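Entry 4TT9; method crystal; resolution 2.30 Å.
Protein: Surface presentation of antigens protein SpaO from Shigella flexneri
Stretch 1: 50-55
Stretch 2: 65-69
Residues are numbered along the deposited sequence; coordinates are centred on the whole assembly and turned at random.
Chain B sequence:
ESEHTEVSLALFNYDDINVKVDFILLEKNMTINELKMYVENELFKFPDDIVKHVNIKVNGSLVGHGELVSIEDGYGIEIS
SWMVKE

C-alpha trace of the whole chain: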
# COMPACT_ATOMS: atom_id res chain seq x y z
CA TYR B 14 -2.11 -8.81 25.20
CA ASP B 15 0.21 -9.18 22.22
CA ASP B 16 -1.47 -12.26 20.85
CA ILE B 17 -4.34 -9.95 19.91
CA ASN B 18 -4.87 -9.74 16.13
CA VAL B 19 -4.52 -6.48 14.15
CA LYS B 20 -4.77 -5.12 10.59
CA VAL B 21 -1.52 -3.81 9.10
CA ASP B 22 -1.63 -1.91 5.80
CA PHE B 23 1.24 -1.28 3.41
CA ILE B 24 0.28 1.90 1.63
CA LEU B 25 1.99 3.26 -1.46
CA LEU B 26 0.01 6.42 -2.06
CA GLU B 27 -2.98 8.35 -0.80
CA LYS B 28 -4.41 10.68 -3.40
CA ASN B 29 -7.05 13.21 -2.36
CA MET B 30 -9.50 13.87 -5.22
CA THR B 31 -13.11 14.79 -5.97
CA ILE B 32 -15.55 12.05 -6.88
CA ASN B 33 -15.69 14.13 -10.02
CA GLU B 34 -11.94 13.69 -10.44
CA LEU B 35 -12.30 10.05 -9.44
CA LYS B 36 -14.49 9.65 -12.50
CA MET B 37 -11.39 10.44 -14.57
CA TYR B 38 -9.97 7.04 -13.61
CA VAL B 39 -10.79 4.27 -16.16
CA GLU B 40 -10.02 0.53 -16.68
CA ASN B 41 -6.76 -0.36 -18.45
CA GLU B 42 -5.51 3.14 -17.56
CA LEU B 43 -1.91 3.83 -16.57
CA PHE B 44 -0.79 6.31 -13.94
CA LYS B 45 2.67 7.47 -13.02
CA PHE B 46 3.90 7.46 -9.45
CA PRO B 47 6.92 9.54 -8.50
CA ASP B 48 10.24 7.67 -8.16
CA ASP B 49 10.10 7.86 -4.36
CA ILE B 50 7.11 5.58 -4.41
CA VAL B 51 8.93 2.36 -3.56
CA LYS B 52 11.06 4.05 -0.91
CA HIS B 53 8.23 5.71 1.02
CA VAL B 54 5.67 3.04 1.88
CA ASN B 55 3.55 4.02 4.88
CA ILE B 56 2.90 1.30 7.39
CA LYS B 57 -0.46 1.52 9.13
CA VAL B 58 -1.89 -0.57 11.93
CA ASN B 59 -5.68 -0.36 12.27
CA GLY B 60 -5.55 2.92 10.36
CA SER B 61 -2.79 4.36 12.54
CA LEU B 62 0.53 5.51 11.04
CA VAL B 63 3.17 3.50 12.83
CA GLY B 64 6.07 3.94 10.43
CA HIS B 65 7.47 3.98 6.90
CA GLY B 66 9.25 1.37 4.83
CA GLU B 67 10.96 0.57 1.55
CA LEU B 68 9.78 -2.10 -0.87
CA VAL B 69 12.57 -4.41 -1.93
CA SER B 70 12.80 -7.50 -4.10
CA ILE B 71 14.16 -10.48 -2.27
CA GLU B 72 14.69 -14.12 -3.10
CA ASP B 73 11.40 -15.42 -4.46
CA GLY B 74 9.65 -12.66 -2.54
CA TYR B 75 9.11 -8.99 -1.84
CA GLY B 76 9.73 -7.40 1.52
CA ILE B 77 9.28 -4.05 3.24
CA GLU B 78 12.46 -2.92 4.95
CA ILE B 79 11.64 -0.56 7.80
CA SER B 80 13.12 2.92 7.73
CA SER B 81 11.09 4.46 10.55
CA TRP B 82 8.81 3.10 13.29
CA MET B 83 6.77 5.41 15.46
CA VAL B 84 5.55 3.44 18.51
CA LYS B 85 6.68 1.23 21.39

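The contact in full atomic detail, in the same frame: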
# COMPACT_ATOMS: atom_id res chain seq x y z
N ILE B 50 8.33 6.27 -4.78
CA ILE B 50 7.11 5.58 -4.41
C ILE B 50 7.40 4.22 -3.79
O ILE B 50 6.57 3.69 -3.07
CB ILE B 50 6.14 5.44 -5.61
CG1 ILE B 50 4.69 5.46 -5.12
CG2 ILE B 50 6.45 4.20 -6.45
CD1 ILE B 50 4.25 6.82 -4.69
N VAL B 51 8.58 3.67 -4.08
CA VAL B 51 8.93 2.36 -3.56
C VAL B 51 9.74 2.52 -2.27
O VAL B 51 9.93 1.57 -1.51
CB VAL B 51 9.68 1.54 -4.62
CG1 VAL B 51 8.72 1.00 -5.65
CG2 VAL B 51 10.76 2.38 -5.29
N LYS B 52 10.20 3.74 -2.03
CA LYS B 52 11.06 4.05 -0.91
C LYS B 52 10.33 4.78 0.21
O LYS B 52 10.93 5.12 1.23
CB LYS B 52 12.23 4.90 -1.39
CG LYS B 52 13.12 4.22 -2.41
CD LYS B 52 13.78 2.98 -1.83
CE LYS B 52 14.67 2.31 -2.85
NZ LYS B 52 14.99 0.91 -2.45
N HIS B 53 9.04 5.02 0.02
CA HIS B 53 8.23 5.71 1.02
C HIS B 53 6.88 5.05 1.24
O HIS B 53 5.85 5.70 1.18
CB HIS B 53 8.00 7.17 0.63
CG HIS B 53 9.23 8.02 0.67
ND1 HIS B 53 10.21 7.97 -0.31
CD2 HIS B 53 9.65 8.94 1.57
CE1 HIS B 53 11.17 8.82 -0.01
NE2 HIS B 53 10.86 9.42 1.13
N VAL B 54 6.89 3.74 1.49
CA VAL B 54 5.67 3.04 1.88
C VAL B 54 5.33 3.41 3.31
O VAL B 54 6.21 3.44 4.18
CB VAL B 54 5.87 1.53 1.85
CG1 VAL B 54 4.54 0.82 1.88
CG2 VAL B 54 6.65 1.15 0.62
N ASN B 55 4.05 3.71 3.54
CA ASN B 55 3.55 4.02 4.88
C ASN B 55 2.98 2.78 5.51
O ASN B 55 2.17 2.09 4.91
CB ASN B 55 2.46 5.08 4.80
CG ASN B 55 3.00 6.43 4.43
OD1 ASN B 55 4.20 6.66 4.50
ND2 ASN B 55 2.12 7.34 4.06
N HIS B 65 7.27 3.87 8.34
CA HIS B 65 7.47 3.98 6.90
C HIS B 65 8.51 2.97 6.45
O HIS B 65 9.48 2.73 7.15
CB HIS B 65 7.94 5.38 6.53
CG HIS B 65 7.07 6.47 7.09
ND1 HIS B 65 6.08 7.08 6.35
CD2 HIS B 65 7.05 7.07 8.30
CE1 HIS B 65 5.48 8.00 7.09
NE2 HIS B 65 6.05 8.01 8.28
N GLY B 66 8.31 2.37 5.29
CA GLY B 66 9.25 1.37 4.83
C GLY B 66 9.59 1.44 3.35
O GLY B 66 9.01 2.21 2.59
N GLU B 67 10.53 0.60 2.93
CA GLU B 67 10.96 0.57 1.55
C GLU B 67 10.66 -0.80 0.96
O GLU B 67 10.97 -1.81 1.57
CB GLU B 67 12.46 0.86 1.47
CG GLU B 67 12.92 1.95 2.43
CD GLU B 67 14.39 1.84 2.79
OE1 GLU B 67 15.17 1.38 1.93
OE2 GLU B 67 14.76 2.23 3.93
N LEU B 68 10.06 -0.83 -0.22
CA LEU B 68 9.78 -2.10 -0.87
C LEU B 68 11.03 -2.57 -1.55
O LEU B 68 11.67 -1.82 -2.29
CB LEU B 68 8.64 -1.95 -1.88
CG LEU B 68 8.36 -3.08 -2.87
CD1 LEU B 68 7.88 -4.30 -2.16
CD2 LEU B 68 7.35 -2.63 -3.88
N VAL B 69 11.41 -3.82 -1.29
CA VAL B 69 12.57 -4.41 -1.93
C VAL B 69 12.23 -5.77 -2.51
O VAL B 69 11.36 -6.48 -2.00
CB VAL B 69 13.75 -4.53 -0.95
CG1 VAL B 69 14.24 -3.16 -0.52
CG2 VAL B 69 13.35 -5.35 0.26

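Stretch 65-69 is a continuous strand. Stretch 50-55 approaches it as a loop and becomes strand only at Val54 and Asn55. The two run antiparallel. Val54 and Gly66 form a hydrogen-bonded pair, and both of its bonds are short. Val54 N donates to Gly66 O at 2.8 Å, and Gly66 N donates to Val54 O at 2.6 Å. Asn55 and His65 form the next, non-hydrogen-bonded pair, with CA atoms 4.4 Å apart.

The loop adds one more backbone bond. Leu68 N donates to Val51 O at 2.7 Å, with an N-H...O angle of 161°. Two carbonyls also receive a CA-H contact. Glu67 CA lies 3.4 Å from Val51 O, and His65 CA lies 3.0 Å from Val54 O. Each carbonyl thus meets an amide N-H and the CA-H of the residue before it.

Asn55 and His65 have side chains on the same face of the sheet. Both have chi1 in the m well, at -71° for Asn55 and -52° for His65. The imidazole has chi2 near -97°, and chi2 of Asn55 is -16°. In these conformations His65 ND1 donates to Asn55 OD1 at 2.7 Å. The oxygen lies at the ring edge, near its plane, where a ring nitrogen can donate. The N-H...O angle of 132° shows that the bond is bent.

Val54 points to the other face. Gly66 has no side chain there, so Val54 has no side-chain partner at its own bridge. Its chi1 is t, at -165°. Val54 CG2 reaches along the strand to Leu68, 4.5 Å from Leu68 CB and 4.0 Å from Leu68 N.

Leu68 is buried, with chi1 t and chi2 p. This conformation places Leu68 CD2 4.3 Å from Val51 CG1; Val51 is also buried and has chi1 m. These are loose apolar contacts beside the Val51-Leu68 backbone bond. Ile50 lies out of reach of the strand.

Lys52 starts away from the strand, but its end comes nearer. Chi1 and chi2 are both m, which folds the chain back, and chi3 and chi4 are t, which extends the rest. Lys52 CD passes 4.1 Å from Glu67 CB. Lys52 NZ lies 4.4 Å from Glu67 OE1, so the opposite charges are near each other but beyond a salt bridge. Both residues also touch a crystal neighbour. His53 points away, and its contact with the strand is through its backbone: His53 C is 3.8 Å from Gly66 O.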